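Local atomic coordinates of acetate kinase (Entamoeba histolytica, PDB entry 4H0O), a protein that probably catalyses phosphoryl transfer to and from acetate, interconverting it with acetyl phosphate, as a pyrophosphate-dependent acetate kinase of the ASKHA superfamily. Residues 29-33 against 34-38; 56-60 against 61-65; 79-82 against 83-87. All coordinates share one frame; numbering follows the deposited sequence.

Contact 1. Residues 29-33 against 34-38; sequences KVFCS and DNIVC
Phe31 and Ile36 each hold CG or CG1 beside the backbone N, opposite the carbonyl carbon (chi1 -67° and -55°); both leave the same face of the hairpin as a non-hydrogen-bonded pair, and these torsions then carry them side by side. Phe31 CE1 meets Ile36 CG1 at 3.6 Å, an approach oblique to the ring. Beyond CG1, Ile36 CD1 lies 3.6 Å from Lys29 CD, the two side chains crossing at an angle. Helix 390-402 covers Phe31 through Leu392 and Leu395.

Near the turn, Cys32 N donates to Asn35 O at 2.8 Å; the return bond from Asn35 N to Cys32 O is weak. Ser33 and Asp34, both with positive phi, form the two-residue turn, and Asp34 makes a salt bridge with Lys399. Farther along, the pairing slips by one residue. Val30 O accepts from Val37 N (3.0 Å) while Val30 N gives its hydrogen to Cys38 O (2.8 Å). Val37, with psi of -25°, is thus the extra residue opposite Val30, and its CG2 lies 3.6 Å from Val30 CG1, the two side chains crossing at a slant. The inserted residue and the bent chain there are consistent with a classic beta bulge. The whole is a tight antiparallel beta hairpin joining strands 26-31 and 36-44 of the ribonuclease H-like sheet.

Contact 2. Residues 56-60 against 61-65; sequences EHHLN and GQIIK
Ile64 and His57 face each other as an antiparallel hydrogen-bonded pair, and with Gly61 at the turn they account for much of the surface enclosed here. His57 N donates to Ile64 O at 2.7 Å, and Ile64 N returns a bond to His57 O at 2.8 Å, so the pair is held by two reciprocal bonds. Their side chains leave the same face, with His57 CB and Ile64 CB 4.1 Å apart; Ile64 O lies at the edge of the imidazole, whose ND1 bonds to Tyr28 OH.

The chain reverses through Asn60 and Gly61. Leu59 N to Gln62 O (3.2 Å) closes the turn, whereas the opposite bond, from Gln62 N to Leu59 O, is weak and bent.

On the other face, Glu56 puts CG anti to its backbone N (chi1 177°) and extends to receive His58 NE2 at OE2, 2.8 Å away. The acceptor sits in the imidazole plane, but the donor arrives from above the carboxylate. Ile63 CG1 packs against this pair, 3.4 Å from Glu56 OE2. Such two-way bonding round a two-residue turn defines a beta hairpin, with strand 62-67 outermost at one side of the sheet within this chain.

Contact 3. Residues 79-82 against 83-87; sequences LIIQ and FLKEN
The last turns of helix 73-86 bring residues 79-82 onto 83-87 by ordinary alpha-helical i to i+4 bonding. Four successive amides carry it: those of Phe83, Leu84, Lys85 and Glu86 donate to Leu79 O, Ile80 O, Ile81 O and Gln82 O, ending with Glu86 N to Gln82 O at 3.0 Å. Side chains one turn apart run alongside each other. Ile80 CG2 touches Leu84 CD1 at 4.1 Å on the buried side, where both also rest on Tyr28. On an adjoining side the extended Lys85 chain passes Ile81, with CE 4.1 Å from Ile81 CG2, and its NZ bonds to Glu143 O. Gln82 and Glu86 lie on the exposed side; Gln82 NE2 and Glu86 OE2 are 3.6 Å apart, with amide and carboxylate planes turned 54° from one another.

Phe83 has CG anti to the backbone N (chi1 167°), which brings one face of the ring under Asn87 ND2, 3.3 Å above its plane near the rim. The same ND2 of Asn87 donates to Phe83 O at 3.1 Å, almost straight at 169°. The asparagine, first residue to leave helical phi/psi, thereby folds its side chain back onto the final turn at the C-terminal end of an alpha helix.

The contacts follow in series along the chain, with centres about 14 Å (contacts 1 and 2), 15 Å (1 and 3) and 12 Å (2 and 3) apart. Contacts 1 and 2 are successive hairpins of one mixed sheet, joined where strand 36-44 pairs with strand 54-59; helix 73-86, holding contact 3, packs on that sheet. Cys38 of contact 1 is shared ground: its SG lies 3.7 Å from Leu84 CD2 and 4.1 Å from Leu59 CD1. The stacked rings of His57 and Phe83 tie contact 2 to contact 3. Together they place the two hairpins and the helix lying against them in the ribonuclease H-like fold, with contact 1 nearest the predicted magnesium ligands Asn20 and Glu390.

Contact 1. Residues 29-33 against 34-38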
# COMPACT_ATOMS: atom_id res chain seq x y z
N LYS B 29 37.51 1.44 2.56
CA LYS B 29 38.13 0.30 3.22
C LYS B 29 38.90 -0.52 2.19
O LYS B 29 38.54 -0.53 1.01
CB LYS B 29 37.07 -0.57 3.91
CG LYS B 29 36.42 0.06 5.13
CD LYS B 29 35.54 -0.95 5.86
CE LYS B 29 34.79 -0.32 7.02
NZ LYS B 29 35.70 0.14 8.10
N VAL B 30 39.96 -1.18 2.63
CA VAL B 30 40.68 -2.12 1.78
C VAL B 30 40.60 -3.51 2.39
O VAL B 30 40.85 -3.69 3.59
CB VAL B 30 42.15 -1.72 1.58
CG1 VAL B 30 42.85 -2.70 0.64
CG2 VAL B 30 42.24 -0.31 1.01
N PHE B 31 40.23 -4.50 1.58
CA PHE B 31 40.10 -5.87 2.06
C PHE B 31 41.17 -6.80 1.49
O PHE B 31 41.51 -6.72 0.31
CB PHE B 31 38.72 -6.43 1.75
CG PHE B 31 37.60 -5.76 2.49
CD1 PHE B 31 37.21 -6.21 3.74
CD2 PHE B 31 36.93 -4.68 1.93
CE1 PHE B 31 36.17 -5.59 4.42
CE2 PHE B 31 35.89 -4.06 2.60
CZ PHE B 31 35.51 -4.51 3.85
N CYS B 32 41.69 -7.67 2.34
CA CYS B 32 42.53 -8.78 1.91
C CYS B 32 42.06 -10.04 2.61
O CYS B 32 42.22 -10.17 3.83
CB CYS B 32 44.00 -8.51 2.23
SG CYS B 32 45.15 -9.67 1.46
N SER B 33 41.47 -10.95 1.85
CA SER B 33 40.83 -12.16 2.39
C SER B 33 39.83 -11.83 3.50
O SER B 33 40.02 -12.22 4.66
CB SER B 33 41.87 -13.16 2.90
OG SER B 33 42.41 -13.91 1.82
N ASP B 34 38.76 -11.12 3.14
CA ASP B 34 37.67 -10.79 4.05
C ASP B 34 38.07 -10.00 5.30
O ASP B 34 37.29 -9.89 6.24
CB ASP B 34 36.91 -12.06 4.46
CG ASP B 34 36.28 -12.78 3.28
OD1 ASP B 34 35.92 -12.11 2.29
OD2 ASP B 34 36.16 -14.02 3.34
N ASN B 35 39.28 -9.44 5.30
CA ASN B 35 39.73 -8.63 6.43
C ASN B 35 40.21 -7.24 6.01
O ASN B 35 40.78 -7.07 4.93
CB ASN B 35 40.81 -9.35 7.23
CG ASN B 35 41.08 -8.70 8.57
OD1 ASN B 35 41.71 -7.65 8.65
ND2 ASN B 35 40.61 -9.34 9.64
N ILE B 36 39.99 -6.26 6.88
CA ILE B 36 40.37 -4.87 6.63
C ILE B 36 41.85 -4.64 6.95
O ILE B 36 42.30 -4.95 8.05
CB ILE B 36 39.51 -3.90 7.46
CG1 ILE B 36 38.03 -4.15 7.20
CG2 ILE B 36 39.88 -2.46 7.16
CD1 ILE B 36 37.10 -3.33 8.07
N VAL B 37 42.58 -4.09 5.98
CA VAL B 37 44.00 -3.81 6.16
C VAL B 37 44.25 -2.30 6.24
O VAL B 37 45.23 -1.85 6.83
CB VAL B 37 44.86 -4.43 5.03
CG1 VAL B 37 44.70 -5.93 5.02
CG2 VAL B 37 44.46 -3.86 3.68
N CYS B 38 43.34 -1.53 5.64
CA CYS B 38 43.42 -0.08 5.66
C CYS B 38 42.03 0.52 5.51
O CYS B 38 41.17 -0.06 4.84
CB CYS B 38 44.33 0.41 4.53
SG CYS B 38 44.86 2.14 4.67

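Contact 2. Residues 56-60 against 61-65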
# COMPACT_ATOMS: atom_id res chain seq x y z
N GLU B 56 41.76 10.92 8.03
CA GLU B 56 42.29 10.02 9.05
C GLU B 56 42.45 8.62 8.48
O GLU B 56 41.48 7.99 8.08
CB GLU B 56 41.38 9.99 10.28
CG GLU B 56 41.83 9.02 11.36
CD GLU B 56 41.15 9.27 12.69
OE1 GLU B 56 40.41 10.28 12.80
OE2 GLU B 56 41.35 8.47 13.63
N HIS B 57 43.69 8.14 8.43
CA HIS B 57 43.95 6.80 7.92
C HIS B 57 44.22 5.81 9.05
O HIS B 57 44.98 6.10 9.98
CB HIS B 57 45.11 6.81 6.94
CG HIS B 57 44.82 7.55 5.67
ND1 HIS B 57 44.09 7.00 4.63
CD2 HIS B 57 45.16 8.80 5.26
CE1 HIS B 57 44.00 7.87 3.65
NE2 HIS B 57 44.64 8.97 4.00
N HIS B 58 43.57 4.65 8.98
CA HIS B 58 43.84 3.56 9.90
C HIS B 58 44.55 2.45 9.13
O HIS B 58 43.98 1.84 8.22
CB HIS B 58 42.55 3.06 10.56
CG HIS B 58 41.93 4.06 11.49
ND1 HIS B 58 40.75 3.82 12.17
CD2 HIS B 58 42.32 5.30 11.85
CE1 HIS B 58 40.45 4.87 12.91
NE2 HIS B 58 41.38 5.79 12.74
N LEU B 59 45.81 2.22 9.48
CA LEU B 59 46.68 1.31 8.74
C LEU B 59 47.50 0.45 9.69
O LEU B 59 48.33 0.97 10.44
CB LEU B 59 47.60 2.10 7.81
CG LEU B 59 48.71 1.35 7.08
CD1 LEU B 59 48.14 0.23 6.23
CD2 LEU B 59 49.55 2.31 6.24
N ASN B 60 47.26 -0.85 9.65
CA ASN B 60 47.94 -1.81 10.52
C ASN B 60 47.91 -1.37 11.98
O ASN B 60 46.95 -1.64 12.70
CB ASN B 60 49.38 -2.01 10.06
CG ASN B 60 50.05 -3.19 10.73
OD1 ASN B 60 49.40 -4.17 11.08
ND2 ASN B 60 51.36 -3.10 10.93
N GLY B 61 48.97 -0.69 12.40
CA GLY B 61 49.08 -0.19 13.75
C GLY B 61 48.10 0.88 14.18
O GLY B 61 47.31 0.66 15.09
N GLN B 62 48.18 2.07 13.58
CA GLN B 62 47.41 3.19 14.14
C GLN B 62 46.89 4.27 13.17
O GLN B 62 46.55 3.99 12.02
CB GLN B 62 48.22 3.87 15.26
CG GLN B 62 47.46 4.96 16.00
CD GLN B 62 48.21 5.48 17.20
OE1 GLN B 62 49.28 4.97 17.55
NE2 GLN B 62 47.67 6.51 17.84
N ILE B 63 46.83 5.49 13.69
CA ILE B 63 46.15 6.62 13.05
C ILE B 63 47.14 7.55 12.34
O ILE B 63 48.09 8.03 12.94
CB ILE B 63 45.36 7.44 14.10
CG1 ILE B 63 44.11 6.67 14.56
CG2 ILE B 63 44.95 8.79 13.54
CD1 ILE B 63 44.36 5.66 15.68
N ILE B 64 46.89 7.79 11.05
CA ILE B 64 47.71 8.70 10.26
C ILE B 64 46.86 9.85 9.73
O ILE B 64 45.89 9.63 9.00
CB ILE B 64 48.40 7.97 9.09
CG1 ILE B 64 49.36 6.91 9.63
CG2 ILE B 64 49.15 8.96 8.21
CD1 ILE B 64 50.14 6.18 8.56
N LYS B 65 47.22 11.07 10.11
CA LYS B 65 46.43 12.25 9.76
C LYS B 65 47.16 13.14 8.77
O LYS B 65 48.24 13.65 9.05
CB LYS B 65 46.06 13.03 11.02
CG LYS B 65 45.31 12.20 12.05
CD LYS B 65 45.04 13.00 13.32
CE LYS B 65 44.12 12.23 14.27
NZ LYS B 65 43.91 12.96 15.55

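Contact 3. Residues 79-82 against 83-87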
# COMPACT_ATOMS: atom_id res chain seq x y z
N LEU B 79 43.37 11.64 -3.39
CA LEU B 79 44.34 11.72 -2.30
C LEU B 79 44.40 10.41 -1.50
O LEU B 79 45.45 10.05 -0.97
CB LEU B 79 44.03 12.91 -1.39
CG LEU B 79 44.71 14.24 -1.73
CD1 LEU B 79 44.60 14.58 -3.21
CD2 LEU B 79 44.14 15.38 -0.89
N ILE B 80 43.27 9.70 -1.43
CA ILE B 80 43.22 8.39 -0.79
C ILE B 80 44.07 7.39 -1.58
O ILE B 80 44.90 6.68 -1.01
CB ILE B 80 41.77 7.87 -0.66
CG1 ILE B 80 41.03 8.64 0.44
CG2 ILE B 80 41.76 6.38 -0.36
CD1 ILE B 80 39.54 8.35 0.50
N ILE B 81 43.83 7.33 -2.89
CA ILE B 81 44.57 6.47 -3.80
C ILE B 81 46.07 6.77 -3.74
O ILE B 81 46.90 5.86 -3.75
CB ILE B 81 44.05 6.63 -5.25
CG1 ILE B 81 42.63 6.07 -5.36
CG2 ILE B 81 44.97 5.94 -6.25
CD1 ILE B 81 41.94 6.39 -6.68
N GLN B 82 46.40 8.06 -3.67
CA GLN B 82 47.79 8.50 -3.56
C GLN B 82 48.43 8.02 -2.26
O GLN B 82 49.59 7.58 -2.26
CB GLN B 82 47.86 10.02 -3.66
CG GLN B 82 49.22 10.62 -3.33
CD GLN B 82 49.31 12.08 -3.70
OE1 GLN B 82 48.74 12.52 -4.70
NE2 GLN B 82 50.02 12.86 -2.89
N PHE B 83 47.69 8.09 -1.16
CA PHE B 83 48.18 7.64 0.14
C PHE B 83 48.52 6.16 0.13
O PHE B 83 49.54 5.74 0.69
CB PHE B 83 47.14 7.92 1.23
CG PHE B 83 47.42 7.21 2.54
CD1 PHE B 83 48.27 7.77 3.48
CD2 PHE B 83 46.80 6.00 2.84
CE1 PHE B 83 48.52 7.13 4.68
CE2 PHE B 83 47.05 5.35 4.04
CZ PHE B 83 47.91 5.92 4.96
N LEU B 84 47.67 5.36 -0.51
CA LEU B 84 47.85 3.91 -0.55
C LEU B 84 49.07 3.53 -1.38
O LEU B 84 49.78 2.58 -1.04
CB LEU B 84 46.59 3.24 -1.10
CG LEU B 84 45.32 3.48 -0.27
CD1 LEU B 84 44.07 3.04 -1.01
CD2 LEU B 84 45.42 2.77 1.07
N LYS B 85 49.32 4.27 -2.46
CA LYS B 85 50.51 4.06 -3.28
C LYS B 85 51.77 4.37 -2.49
O LYS B 85 52.73 3.60 -2.50
CB LYS B 85 50.44 4.93 -4.54
CG LYS B 85 49.48 4.44 -5.60
CD LYS B 85 49.43 5.40 -6.79
CE LYS B 85 48.59 4.84 -7.93
NZ LYS B 85 48.49 5.79 -9.07
N GLU B 86 51.76 5.51 -1.79
CA GLU B 86 52.91 5.94 -1.00
C GLU B 86 53.21 5.01 0.18
O GLU B 86 54.35 4.95 0.66
CB GLU B 86 52.72 7.38 -0.51
CG GLU B 86 52.87 8.43 -1.61
CD GLU B 86 52.64 9.85 -1.11
OE1 GLU B 86 52.23 10.01 0.07
OE2 GLU B 86 52.85 10.80 -1.89
N ASN B 87 52.21 4.27 0.64
CA ASN B 87 52.41 3.31 1.72
C ASN B 87 52.41 1.86 1.26
O ASN B 87 52.24 0.94 2.06
CB ASN B 87 51.38 3.53 2.84
CG ASN B 87 51.69 4.75 3.69
OD1 ASN B 87 52.30 4.64 4.75
ND2 ASN B 87 51.28 5.92 3.21